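Local atomic coordinates of putative transcriptional regulator protein, LacI family (Rhizobium etli, PDB entry 3MIZ), a protein that probably binds cis-regulatory DNA through a helix-turn-helix domain as a LacI-family regulator, likely a repressor, with a periplasmic-binding-protein-like core. Residues Val74-Asp85 with Ile93-Thr104. Sequence-based numbering, arbitrary orientation.
Sequences VLYVTMYRRIVD and IPTVMINCRPQT
With CG anti to the backbone N (chi1 -162°), Y76 brings its ring next to C100, just past the corner of 93-104, whose SG sits between its own backbone N and carbonyl carbon (chi1 54°); the sulfur meets the ring at its edge, in plane, 3.9 Å from Y76 CD2. M97 runs alongside Y76, its CG 4.0 Å from Y76 CB. On the other face L75 CD2 packs 3.7 Å from I98 CD1, under helix 30-42. The pair illustrates how neighbouring parallel strands of a Rossmann-like, periplasmic-binding-protein domain stay in step: Y76 N donates to V96 O, and Y76 O receives I98 N at 2.8 Å. Both segments then turn a corner and pair again, R101 N reaching R82 O at 2.9 Å. There I83 CD1 lies 3.5 Å above one face of the R101 guanidinium, while R81 forms salt bridges with D115 and E112, and R82 with D21. At the far end D85 OD1 takes T104 N at 2.9 Å, and the syn lone pair of OD2 takes T104 OG1 at 2.6 Å. A largely apolar strand pair thus passes into a polar edge where E112 and D115 probably ease the nearness of R81 and R101, and bonds to both oxygens hold the D85 carboxylate in its rotation.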
loop_
_atom_site.group_PDB
_atom_site.type_symbol
_atom_site.label_atom_id
_atom_site.label_comp_id
_atom_site.label_asym_id
_atom_site.label_seq_id
_atom_site.Cartn_x
_atom_site.Cartn_y
_atom_site.Cartn_z
ATOM N N VAL A 74 23.646 -6.120 -4.922
ATOM C CA VAL A 74 22.334 -5.632 -5.337
ATOM C C VAL A 74 21.233 -6.669 -5.168
ATOM O O VAL A 74 21.417 -7.849 -5.461
ATOM C CB VAL A 74 22.324 -5.211 -6.837
ATOM C CG1 VAL A 74 20.877 -4.997 -7.321
ATOM C CG2 VAL A 74 23.118 -3.948 -7.033
ATOM N N LEU A 75 20.090 -6.219 -4.674
ATOM C CA LEU A 75 18.937 -7.089 -4.557
ATOM C C LEU A 75 18.000 -6.537 -5.622
ATOM O O LEU A 75 17.507 -5.417 -5.517
ATOM C CB LEU A 75 18.325 -6.988 -3.162
ATOM C CG LEU A 75 19.255 -7.591 -2.107
ATOM C CD1 LEU A 75 18.797 -7.205 -0.716
ATOM C CD2 LEU A 75 19.284 -9.111 -2.281
ATOM N N TYR A 76 17.816 -7.313 -6.681
ATOM C CA TYR A 76 16.959 -6.936 -7.794
ATOM C C TYR A 76 15.566 -7.409 -7.414
ATOM O O TYR A 76 15.285 -8.606 -7.449
ATOM C CB TYR A 76 17.421 -7.664 -9.050
ATOM C CG TYR A 76 16.909 -7.055 -10.311
ATOM C CD1 TYR A 76 17.530 -5.931 -10.855
ATOM C CD2 TYR A 76 15.819 -7.608 -10.987
ATOM C CE1 TYR A 76 17.095 -5.375 -12.036
ATOM C CE2 TYR A 76 15.373 -7.055 -12.179
ATOM C CZ TYR A 76 16.022 -5.935 -12.698
ATOM O OH TYR A 76 15.611 -5.378 -13.886
ATOM N N VAL A 77 14.696 -6.468 -7.067
ATOM C CA VAL A 77 13.353 -6.802 -6.618
ATOM C C VAL A 77 12.242 -6.253 -7.505
ATOM O O VAL A 77 12.198 -5.060 -7.813
ATOM C CB VAL A 77 13.135 -6.267 -5.177
ATOM C CG1 VAL A 77 11.773 -6.698 -4.645
ATOM C CG2 VAL A 77 14.258 -6.742 -4.277
ATOM N N THR A 78 11.339 -7.128 -7.919
ATOM C CA THR A 78 10.218 -6.685 -8.738
ATOM C C THR A 78 8.974 -6.623 -7.853
ATOM O O THR A 78 8.830 -7.419 -6.918
ATOM C CB THR A 78 9.988 -7.640 -9.930
ATOM O OG1 THR A 78 9.879 -8.991 -9.464
ATOM C CG2 THR A 78 11.165 -7.547 -10.906
HETATM N N MSE A 79 8.088 -5.671 -8.131
HETATM C CA MSE A 79 6.865 -5.525 -7.341
HETATM C C MSE A 79 5.954 -6.742 -7.492
HETATM O O MSE A 79 5.292 -7.158 -6.538
HETATM C CB MSE A 79 6.130 -4.249 -7.748
HETATM C CG MSE A 79 6.813 -2.988 -7.260
HETATM SE SE MSE A 79 6.941 -2.969 -5.317
HETATM C CE MSE A 79 8.789 -3.547 -5.083
ATOM N N TYR A 80 5.893 -7.299 -8.696
ATOM C CA TYR A 80 5.103 -8.505 -8.911
ATOM C C TYR A 80 6.011 -9.509 -9.589
ATOM O O TYR A 80 7.058 -9.152 -10.135
ATOM C CB TYR A 80 3.842 -8.247 -9.758
ATOM C CG TYR A 80 4.042 -7.387 -10.978
ATOM C CD1 TYR A 80 3.763 -6.020 -10.940
ATOM C CD2 TYR A 80 4.493 -7.938 -12.178
ATOM C CE1 TYR A 80 3.923 -5.219 -12.069
ATOM C CE2 TYR A 80 4.662 -7.146 -13.308
ATOM C CZ TYR A 80 4.371 -5.792 -13.248
ATOM O OH TYR A 80 4.509 -5.018 -14.374
ATOM N N ARG A 81 5.621 -10.774 -9.552
ATOM C CA ARG A 81 6.447 -11.811 -10.130
ATOM C C ARG A 81 6.689 -11.617 -11.623
ATOM O O ARG A 81 5.755 -11.466 -12.403
ATOM C CB ARG A 81 5.817 -13.164 -9.853
ATOM C CG ARG A 81 6.801 -14.294 -9.887
ATOM C CD ARG A 81 6.143 -15.561 -9.405
ATOM N NE ARG A 81 6.968 -16.723 -9.686
ATOM C CZ ARG A 81 6.593 -17.969 -9.439
ATOM N NH1 ARG A 81 5.399 -18.201 -8.902
ATOM N NH2 ARG A 81 7.402 -18.973 -9.730
ATOM N N ARG A 82 7.961 -11.619 -12.011
ATOM C CA ARG A 82 8.334 -11.415 -13.405
ATOM C C ARG A 82 9.493 -12.319 -13.809
ATOM O O ARG A 82 10.224 -12.838 -12.960
ATOM C CB ARG A 82 8.786 -9.964 -13.631
ATOM C CG ARG A 82 7.750 -8.877 -13.390
ATOM C CD ARG A 82 8.395 -7.500 -13.527
ATOM N NE ARG A 82 9.068 -7.358 -14.817
ATOM C CZ ARG A 82 9.978 -6.429 -15.096
ATOM N NH1 ARG A 82 10.338 -5.541 -14.177
ATOM N NH2 ARG A 82 10.543 -6.397 -16.300
ATOM N N ILE A 83 9.642 -12.510 -15.114
ATOM C CA ILE A 83 10.755 -13.262 -15.674
ATOM C C ILE A 83 11.449 -12.164 -16.479
ATOM O O ILE A 83 10.858 -11.610 -17.415
ATOM C CB ILE A 83 10.296 -14.381 -16.631
ATOM C CG1 ILE A 83 9.476 -15.429 -15.871
ATOM C CG2 ILE A 83 11.512 -15.063 -17.245
ATOM C CD1 ILE A 83 8.858 -16.487 -16.786
ATOM N N VAL A 84 12.678 -11.826 -16.102
ATOM C CA VAL A 84 13.394 -10.760 -16.784
ATOM C C VAL A 84 14.877 -10.745 -16.467
ATOM O O VAL A 84 15.296 -11.093 -15.356
ATOM C CB VAL A 84 12.802 -9.380 -16.409
ATOM C CG1 VAL A 84 12.813 -9.203 -14.897
ATOM C CG2 VAL A 84 13.601 -8.258 -17.072
ATOM N N ASP A 85 15.670 -10.371 -17.467
ATOM C CA ASP A 85 17.112 -10.258 -17.302
ATOM C C ASP A 85 17.398 -8.815 -16.918
ATOM O O ASP A 85 16.919 -7.886 -17.571
ATOM C CB ASP A 85 17.840 -10.565 -18.616
ATOM C CG ASP A 85 18.208 -12.025 -18.757
ATOM O OD1 ASP A 85 17.689 -12.865 -17.985
ATOM O OD2 ASP A 85 19.021 -12.336 -19.653
ATOM N N ILE A 93 28.196 -6.584 -10.498
ATOM C CA ILE A 93 28.100 -6.493 -9.043
ATOM C C ILE A 93 27.342 -7.722 -8.558
ATOM O O ILE A 93 26.370 -8.132 -9.195
ATOM C CB ILE A 93 27.292 -5.245 -8.607
ATOM C CG1 ILE A 93 27.942 -3.973 -9.154
ATOM C CG2 ILE A 93 27.197 -5.198 -7.083
ATOM C CD1 ILE A 93 27.192 -2.698 -8.795
ATOM N N PRO A 94 27.776 -8.332 -7.439
ATOM C CA PRO A 94 27.071 -9.517 -6.931
ATOM C C PRO A 94 25.590 -9.162 -6.820
ATOM O O PRO A 94 25.241 -8.138 -6.226
ATOM C CB PRO A 94 27.714 -9.742 -5.569
ATOM C CG PRO A 94 29.138 -9.315 -5.812
ATOM C CD PRO A 94 28.967 -8.038 -6.621
ATOM N N THR A 95 24.734 -10.010 -7.381
ATOM C CA THR A 95 23.300 -9.748 -7.389
ATOM C C THR A 95 22.425 -10.968 -7.112
ATOM O O THR A 95 22.729 -12.075 -7.550
ATOM C CB THR A 95 22.885 -9.181 -8.759
ATOM O OG1 THR A 95 23.591 -7.958 -9.002
ATOM C CG2 THR A 95 21.385 -8.918 -8.816
ATOM N N VAL A 96 21.339 -10.750 -6.378
ATOM C CA VAL A 96 20.374 -11.804 -6.092
ATOM C C VAL A 96 19.014 -11.229 -6.482
ATOM O O VAL A 96 18.680 -10.100 -6.116
ATOM C CB VAL A 96 20.362 -12.204 -4.601
ATOM C CG1 VAL A 96 19.195 -13.145 -4.322
ATOM C CG2 VAL A 96 21.669 -12.902 -4.238
HETATM N N MSE A 97 18.250 -11.985 -7.257
HETATM C CA MSE A 97 16.930 -11.533 -7.691
HETATM C C MSE A 97 15.856 -12.018 -6.718
HETATM O O MSE A 97 15.892 -13.159 -6.270
HETATM C CB MSE A 97 16.639 -12.055 -9.106
HETATM C CG MSE A 97 17.581 -11.472 -10.157
HETATM SE SE MSE A 97 17.334 -12.251 -11.922
HETATM C CE MSE A 97 15.651 -11.433 -12.351
ATOM N N ILE A 98 14.915 -11.138 -6.383
ATOM C CA ILE A 98 13.837 -11.492 -5.459
ATOM C C ILE A 98 12.470 -11.167 -6.059
ATOM O O ILE A 98 12.214 -10.027 -6.467
ATOM C CB ILE A 98 13.972 -10.737 -4.122
ATOM C CG1 ILE A 98 15.357 -11.009 -3.506
ATOM C CG2 ILE A 98 12.868 -11.208 -3.155
ATOM C CD1 ILE A 98 15.741 -10.040 -2.374
ATOM N N ASN A 99 11.612 -12.181 -6.098
ATOM C CA ASN A 99 10.243 -12.094 -6.626
ATOM C C ASN A 99 10.243 -12.128 -8.150
ATOM O O ASN A 99 9.255 -11.770 -8.799
ATOM C CB ASN A 99 9.550 -10.810 -6.151
ATOM C CG ASN A 99 8.035 -10.935 -6.154
ATOM O OD1 ASN A 99 7.314 -9.940 -6.212
ATOM N ND2 ASN A 99 7.550 -12.163 -6.081
ATOM N N CYS A 100 11.363 -12.559 -8.713
ATOM C CA CYS A 100 11.510 -12.636 -10.147
ATOM C C CYS A 100 12.574 -13.666 -10.501
ATOM O O CYS A 100 13.339 -14.115 -9.643
ATOM C CB CYS A 100 11.884 -11.257 -10.715
ATOM S SG CYS A 100 13.347 -10.476 -9.950
ATOM N N ARG A 101 12.600 -14.043 -11.772
ATOM C CA ARG A 101 13.545 -15.024 -12.275
ATOM C C ARG A 101 14.136 -14.499 -13.583
ATOM O O ARG A 101 13.445 -13.845 -14.368
ATOM C CB ARG A 101 12.810 -16.346 -12.519
ATOM C CG ARG A 101 13.330 -17.192 -13.664
ATOM C CD ARG A 101 12.350 -18.312 -13.965
ATOM N NE ARG A 101 10.978 -17.861 -13.734
ATOM C CZ ARG A 101 9.888 -18.605 -13.903
ATOM N NH1 ARG A 101 9.980 -19.864 -14.320
ATOM N NH2 ARG A 101 8.699 -18.090 -13.627
ATOM N N PRO A 102 15.418 -14.789 -13.836
ATOM C CA PRO A 102 16.039 -14.315 -15.076
ATOM C C PRO A 102 15.476 -15.036 -16.291
ATOM O O PRO A 102 15.045 -16.186 -16.191
ATOM C CB PRO A 102 17.516 -14.629 -14.861
ATOM C CG PRO A 102 17.465 -15.890 -14.036
ATOM C CD PRO A 102 16.372 -15.573 -13.028
ATOM N N GLN A 103 15.464 -14.353 -17.432
ATOM C CA GLN A 103 14.983 -14.958 -18.669
ATOM C C GLN A 103 16.064 -15.933 -19.124
ATOM O O GLN A 103 15.774 -17.015 -19.649
ATOM C CB GLN A 103 14.758 -13.885 -19.737
ATOM C CG GLN A 103 14.180 -14.418 -21.039
ATOM C CD GLN A 103 12.905 -15.210 -20.823
ATOM O OE1 GLN A 103 12.929 -16.312 -20.275
ATOM N NE2 GLN A 103 11.778 -14.645 -21.246
ATOM N N THR A 104 17.317 -15.541 -18.911
ATOM C CA THR A 104 18.456 -16.380 -19.272
ATOM C C THR A 104 18.703 -17.393 -18.163
ATOM O O THR A 104 18.972 -17.026 -17.018
ATOM C CB THR A 104 19.734 -15.535 -19.476
ATOM O OG1 THR A 104 19.562 -14.688 -20.618
ATOM C CG2 THR A 104 20.946 -16.426 -19.687
#